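Local structure of 1,4-dihydroxy-2-naphthoyl-CoA hydrolase (Escherichia coli, 1VI8) at the interface of chains A and B and the interface of chains A and C. The protein catalyses the hydrolysis of 1,4-dihydroxy-2-naphthoyl-CoA to 1,4-dihydroxy-2-naphthoate and CoA in menaquinone biosynthesis, and also cleaves a wide range of other acyl-CoA thioesters. Sequence-based numbering; all coordinates share one arbitrary frame. Chains: chain A/B/C, Hypothetical protein ydiI.

Contacts 1 and 2 join chain A to two different neighbours, B and C, and their C-alpha centres lie about 17 Å apart. Both draw on the same sheet of chain A: strands 81-91, 113-121 and 127-138 each give residues to both, A:Asn88, A:Gln117 and A:Arg132 to contact 1, A:Leu85, A:His113, A:Thr134 and A:Ala136 to contact 2. Each centre is about 13 Å from A:Glu65, the likely catalytic carboxylate. Contact 1 is polar and built round paired arginines, whereas contact 2 has no polar bonds across and includes residues that bind substrate. One sheet thus serves two subunit boundaries of the homotetramer, a dimer of dimers.

Contact 1: the interface of chains A and B. Residues chain A 88-90, 107, 117, 130-132; chain B 88-90, 107, 117, 130-132.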
# COMPACT_ATOMS: atom_id res chain seq x y z
N ASN A 88 4.86 -0.41 -2.49
CA ASN A 88 3.98 -1.31 -1.77
C ASN A 88 4.01 -2.66 -2.48
O ASN A 88 4.45 -2.75 -3.63
CB ASN A 88 2.56 -0.74 -1.75
CG ASN A 88 2.05 -0.40 -3.13
OD1 ASN A 88 1.52 -1.26 -3.84
ND2 ASN A 88 2.22 0.86 -3.54
N ALA A 89 3.56 -3.70 -1.79
CA ALA A 89 3.56 -5.03 -2.39
C ALA A 89 2.70 -6.04 -1.64
O ALA A 89 2.50 -5.94 -0.44
CB ALA A 89 5.01 -5.54 -2.49
N ASN A 90 2.21 -7.03 -2.38
CA ASN A 90 1.41 -8.10 -1.79
C ASN A 90 2.14 -9.42 -2.06
O ASN A 90 2.47 -9.73 -3.20
CB ASN A 90 0.00 -8.16 -2.41
CG ASN A 90 -1.04 -8.71 -1.44
OD1 ASN A 90 -0.98 -9.88 -1.03
ND2 ASN A 90 -1.99 -7.86 -1.07
N LEU A 107 3.13 2.40 -15.58
CA LEU A 107 1.70 2.64 -15.41
C LEU A 107 1.50 4.12 -15.65
O LEU A 107 0.40 4.57 -15.97
CB LEU A 107 1.23 2.27 -14.00
CG LEU A 107 1.24 0.77 -13.67
CD1 LEU A 107 0.63 0.56 -12.29
CD2 LEU A 107 0.45 0.00 -14.70
N GLN A 117 4.88 -0.83 -12.08
CA GLN A 117 4.33 -2.07 -11.58
C GLN A 117 5.36 -3.17 -11.80
O GLN A 117 5.87 -3.34 -12.92
CB GLN A 117 3.04 -2.40 -12.31
CG GLN A 117 2.53 -3.78 -12.03
CD GLN A 117 1.21 -4.03 -12.73
OE1 GLN A 117 0.20 -3.38 -12.43
NE2 GLN A 117 1.20 -4.98 -13.66
N SER A 130 3.30 -9.01 -6.09
CA SER A 130 2.85 -7.96 -6.98
C SER A 130 3.18 -6.68 -6.26
O SER A 130 2.80 -6.52 -5.10
CB SER A 130 1.35 -8.06 -7.22
OG SER A 130 0.91 -7.05 -8.10
N SER A 131 3.88 -5.76 -6.92
CA SER A 131 4.23 -4.50 -6.27
C SER A 131 4.15 -3.27 -7.15
O SER A 131 4.16 -3.35 -8.38
CB SER A 131 5.64 -4.59 -5.67
OG SER A 131 6.61 -4.34 -6.66
N ARG A 132 4.07 -2.11 -6.49
CA ARG A 132 4.00 -0.82 -7.17
C ARG A 132 5.01 0.16 -6.59
O ARG A 132 5.19 0.23 -5.38
CB ARG A 132 2.62 -0.18 -7.02
CG ARG A 132 1.62 -0.53 -8.08
CD ARG A 132 0.70 0.66 -8.31
NE ARG A 132 0.16 1.17 -7.05
CZ ARG A 132 -0.77 0.55 -6.33
NH1 ARG A 132 -1.20 1.08 -5.20
NH2 ARG A 132 -1.26 -0.61 -6.75
N ASN B 88 -5.04 -0.11 -1.64
CA ASN B 88 -4.10 0.91 -2.05
C ASN B 88 -4.43 1.30 -3.48
O ASN B 88 -4.88 0.47 -4.27
CB ASN B 88 -2.66 0.40 -1.94
CG ASN B 88 -2.46 -0.92 -2.67
OD1 ASN B 88 -2.41 -0.96 -3.89
ND2 ASN B 88 -2.36 -2.01 -1.91
N ALA B 89 -4.23 2.56 -3.81
CA ALA B 89 -4.52 3.03 -5.16
C ALA B 89 -3.54 4.10 -5.57
O ALA B 89 -3.06 4.88 -4.75
CB ALA B 89 -5.95 3.55 -5.23
N ASN B 90 -3.25 4.15 -6.86
CA ASN B 90 -2.32 5.14 -7.38
C ASN B 90 -3.06 5.90 -8.46
O ASN B 90 -3.44 5.34 -9.48
CB ASN B 90 -1.07 4.44 -7.93
CG ASN B 90 0.03 5.41 -8.28
OD1 ASN B 90 -0.03 6.09 -9.29
ND2 ASN B 90 1.05 5.49 -7.43
N LEU B 107 -5.40 -11.52 -8.24
CA LEU B 107 -3.96 -11.63 -8.33
C LEU B 107 -3.70 -12.92 -7.59
O LEU B 107 -2.80 -13.69 -7.92
CB LEU B 107 -3.26 -10.44 -7.65
CG LEU B 107 -3.45 -9.11 -8.40
CD1 LEU B 107 -2.62 -8.01 -7.75
CD2 LEU B 107 -3.01 -9.29 -9.84
N GLN B 117 -6.94 -6.95 -8.15
CA GLN B 117 -6.36 -5.83 -8.85
C GLN B 117 -7.48 -5.13 -9.61
O GLN B 117 -8.19 -5.76 -10.40
CB GLN B 117 -5.28 -6.31 -9.81
CG GLN B 117 -4.61 -5.21 -10.60
CD GLN B 117 -3.58 -5.75 -11.56
OE1 GLN B 117 -2.57 -6.34 -11.16
NE2 GLN B 117 -3.82 -5.56 -12.85
N SER B 130 -5.08 2.66 -10.54
CA SER B 130 -4.76 1.26 -10.42
C SER B 130 -4.73 1.02 -8.93
O SER B 130 -4.07 1.77 -8.20
CB SER B 130 -3.39 0.96 -11.04
OG SER B 130 -3.10 -0.43 -10.98
N SER B 131 -5.44 -0.01 -8.47
CA SER B 131 -5.47 -0.31 -7.05
C SER B 131 -5.53 -1.80 -6.75
O SER B 131 -5.91 -2.61 -7.60
CB SER B 131 -6.67 0.40 -6.41
OG SER B 131 -7.79 -0.45 -6.29
N ARG B 132 -5.13 -2.16 -5.54
CA ARG B 132 -5.14 -3.55 -5.10
C ARG B 132 -5.93 -3.63 -3.79
O ARG B 132 -5.79 -2.77 -2.93
CB ARG B 132 -3.72 -4.08 -4.86
CG ARG B 132 -2.90 -4.37 -6.12
CD ARG B 132 -1.77 -5.36 -5.83
NE ARG B 132 -1.02 -5.01 -4.62
CZ ARG B 132 -0.15 -4.01 -4.54
NH1 ARG B 132 0.46 -3.76 -3.39
NH2 ARG B 132 0.10 -3.26 -5.60
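Two arginines, A:Arg132 and B:Arg132, extend across the two-fold axis between chains A and B, to B:Asn88 and A:Asn88 respectively. B:Arg132 meets A:Asn88 tip to tip, with amide and guanidinium nearly coplanar, 25° apart. B:Arg132 NH1 gives a hydrogen bond to the amide oxygen OD1 of A:Asn88 at 2.8 Å, arriving in the carbonyl plane on a lone pair; NH2 adds a weaker bond to the same oxygen. The twin is less regular. A:Arg132 crosses B:Asn88 obliquely, the planes 48° apart, and A:Arg132 NH1 donates to B:Asn88 OD1 at 2.7 Å from above the carbonyl plane, again with weak support from NH2. Each amide oxygen thus takes one firm bond from NH1 and a weak one from NH2 of the same guanidinium.

Both asparagines tuck CG between N and C of their own backbone (chi1 54° in A:Asn88), and both arginine chains bend at chi3; together these turns bring amide and guanidinium face to face across the boundary.

Oxygens line the faces of each guanidinium. The carbonyl O of A:Ser130 lies 3.9 Å above the plane of the B:Arg132 guanidinium, over its centre, and B:Asn88 OD1 stands over the opposite face, displaced toward the rim. A:Arg132 has both its oxygens, B:Ser130 O and A:Asn88 OD1, over its centre. These oxygens would probably offset the like charges of the arginine tips, where NH2 of A:Arg132 and NH2 of B:Arg132 come within 3.2 Å without hydrogen bonding.

Looser van der Waals contacts flank the pair. A:Arg132 runs antiparallel alongside B:Asn90, A:Arg132 NE lying 3.6 Å from B:Asn90 CB. An apolar contact sets A:Ser130 CB 4.0 Å from the methyl CD1 of B:Leu107.

Strands 81-91 and 127-138 of both subunits supply this arginine–asparagine exchange, a symmetric polar lock that joins chains A and B within the homotetramer.

Contact 2: the interface of chains A and C. Residues chain A 85, 112-113, 134, 136; chain C 85, 112, 138.
No hydrogen bond crosses this part of the boundary between chains A and C; leucine methyls and two arginine chains pack round the imidazole of A:His113. C:Leu85 reaches the ring tip to tip and sets its methyl CD2 over one face, 3.4 Å from the centroid of the A:His113 ring, a CH-pi contact displaced toward the rim on the CE1 and NE2 side. An alanine here would take away the ring face under the C:Leu85 methyl and would probably loosen the seam at this point.

Methyl and methylene groups extend the patch. The other branch of C:Leu85, CD1, lies 4.1 Å from CD1 of A:Leu85, the two leucines crossing obliquely. C:Leu138 crosses the A:Arg112 chain in a similar way, its CD2 packing 3.5 Å from the methylene CD of the arginine.

The guanidinium of C:Arg112 also enters the seam, on a chain bent at chi2 (-80°) whose CG is anti to the backbone N. It crosses A:His113 at about a right angle, ring and guanidinium planes 57° apart, and presents its edge, C:Arg112 NH1 at 3.7 Å from A:His113 ND1. C:Arg112 NH2 lies 3.8 Å from the methyl CB of A:Ala136. A:Arg112 takes another course, with CG beside the backbone N; A:Arg112 NE stays 6.2 Å from C:Arg112 NH1, a separation likely to limit repulsion between the like charges.

A:Arg112, C:Arg112 and A:His113 belong to the substrate-binding residues, so this boundary adjoins the acyl-CoA site. In the hot-dog fold, A:Arg112 and C:Arg112 occupy the loop before strand 113-121, which A:His113 opens, while A:Leu85 and C:Leu85 lie on strand 81-91 and A:Thr134, A:Ala136 and C:Leu138 on strand 127-138 of the sheet.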
# COMPACT_ATOMS: atom_id res chain seq x y z
N LEU A 85 9.55 7.36 -4.07
CA LEU A 85 8.76 8.02 -3.03
C LEU A 85 8.04 6.99 -2.14
O LEU A 85 8.10 7.06 -0.91
CB LEU A 85 7.71 8.96 -3.66
CG LEU A 85 8.18 10.16 -4.50
CD1 LEU A 85 6.97 10.96 -4.97
CD2 LEU A 85 9.10 11.04 -3.69
N ARG A 112 6.90 14.99 -13.96
CA ARG A 112 7.28 15.17 -12.56
C ARG A 112 7.48 13.86 -11.79
O ARG A 112 8.32 13.80 -10.89
CB ARG A 112 6.20 16.00 -11.86
CG ARG A 112 5.82 17.24 -12.63
CD ARG A 112 4.34 17.56 -12.47
NE ARG A 112 3.92 18.60 -13.41
CZ ARG A 112 4.34 19.86 -13.38
NH1 ARG A 112 3.90 20.73 -14.28
NH2 ARG A 112 5.18 20.25 -12.43
N HIS A 113 6.71 12.83 -12.14
CA HIS A 113 6.82 11.56 -11.44
C HIS A 113 6.42 10.38 -12.32
O HIS A 113 5.95 10.56 -13.44
CB HIS A 113 5.92 11.60 -10.21
CG HIS A 113 4.46 11.63 -10.55
ND1 HIS A 113 3.79 12.79 -10.83
CD2 HIS A 113 3.54 10.64 -10.57
CE1 HIS A 113 2.51 12.53 -11.01
NE2 HIS A 113 2.33 11.23 -10.86
N THR A 134 6.36 4.28 -6.83
CA THR A 134 6.11 5.63 -7.28
C THR A 134 7.38 6.42 -7.09
O THR A 134 7.90 6.52 -5.97
CB THR A 134 4.99 6.27 -6.47
OG1 THR A 134 3.76 5.59 -6.76
CG2 THR A 134 4.86 7.75 -6.80
N ALA A 136 9.76 10.08 -8.23
CA ALA A 136 9.67 11.50 -8.52
C ALA A 136 10.87 11.82 -9.40
O ALA A 136 11.98 11.32 -9.18
CB ALA A 136 9.73 12.31 -7.22
N LEU C 85 -1.11 11.39 -5.06
CA LEU C 85 -0.47 10.39 -5.92
C LEU C 85 -0.82 8.97 -5.51
O LEU C 85 -1.30 8.18 -6.32
CB LEU C 85 1.04 10.56 -5.90
CG LEU C 85 1.67 11.80 -6.54
CD1 LEU C 85 3.16 11.77 -6.33
CD2 LEU C 85 1.34 11.84 -8.01
N ARG C 112 8.90 19.00 -2.50
CA ARG C 112 8.30 18.49 -3.73
C ARG C 112 7.15 17.49 -3.47
O ARG C 112 6.30 17.29 -4.34
CB ARG C 112 9.38 17.86 -4.62
CG ARG C 112 8.94 17.57 -6.06
CD ARG C 112 8.14 16.27 -6.14
NE ARG C 112 7.45 16.10 -7.42
CZ ARG C 112 6.64 15.07 -7.69
NH1 ARG C 112 6.05 14.98 -8.87
NH2 ARG C 112 6.43 14.13 -6.78
N LEU C 138 2.82 20.70 -6.86
CA LEU C 138 3.02 21.21 -8.20
C LEU C 138 3.07 22.73 -8.16
O LEU C 138 2.21 23.37 -7.56
CB LEU C 138 1.90 20.73 -9.12
CG LEU C 138 1.74 19.20 -9.14
CD1 LEU C 138 0.78 18.81 -10.25
CD2 LEU C 138 3.10 18.52 -9.36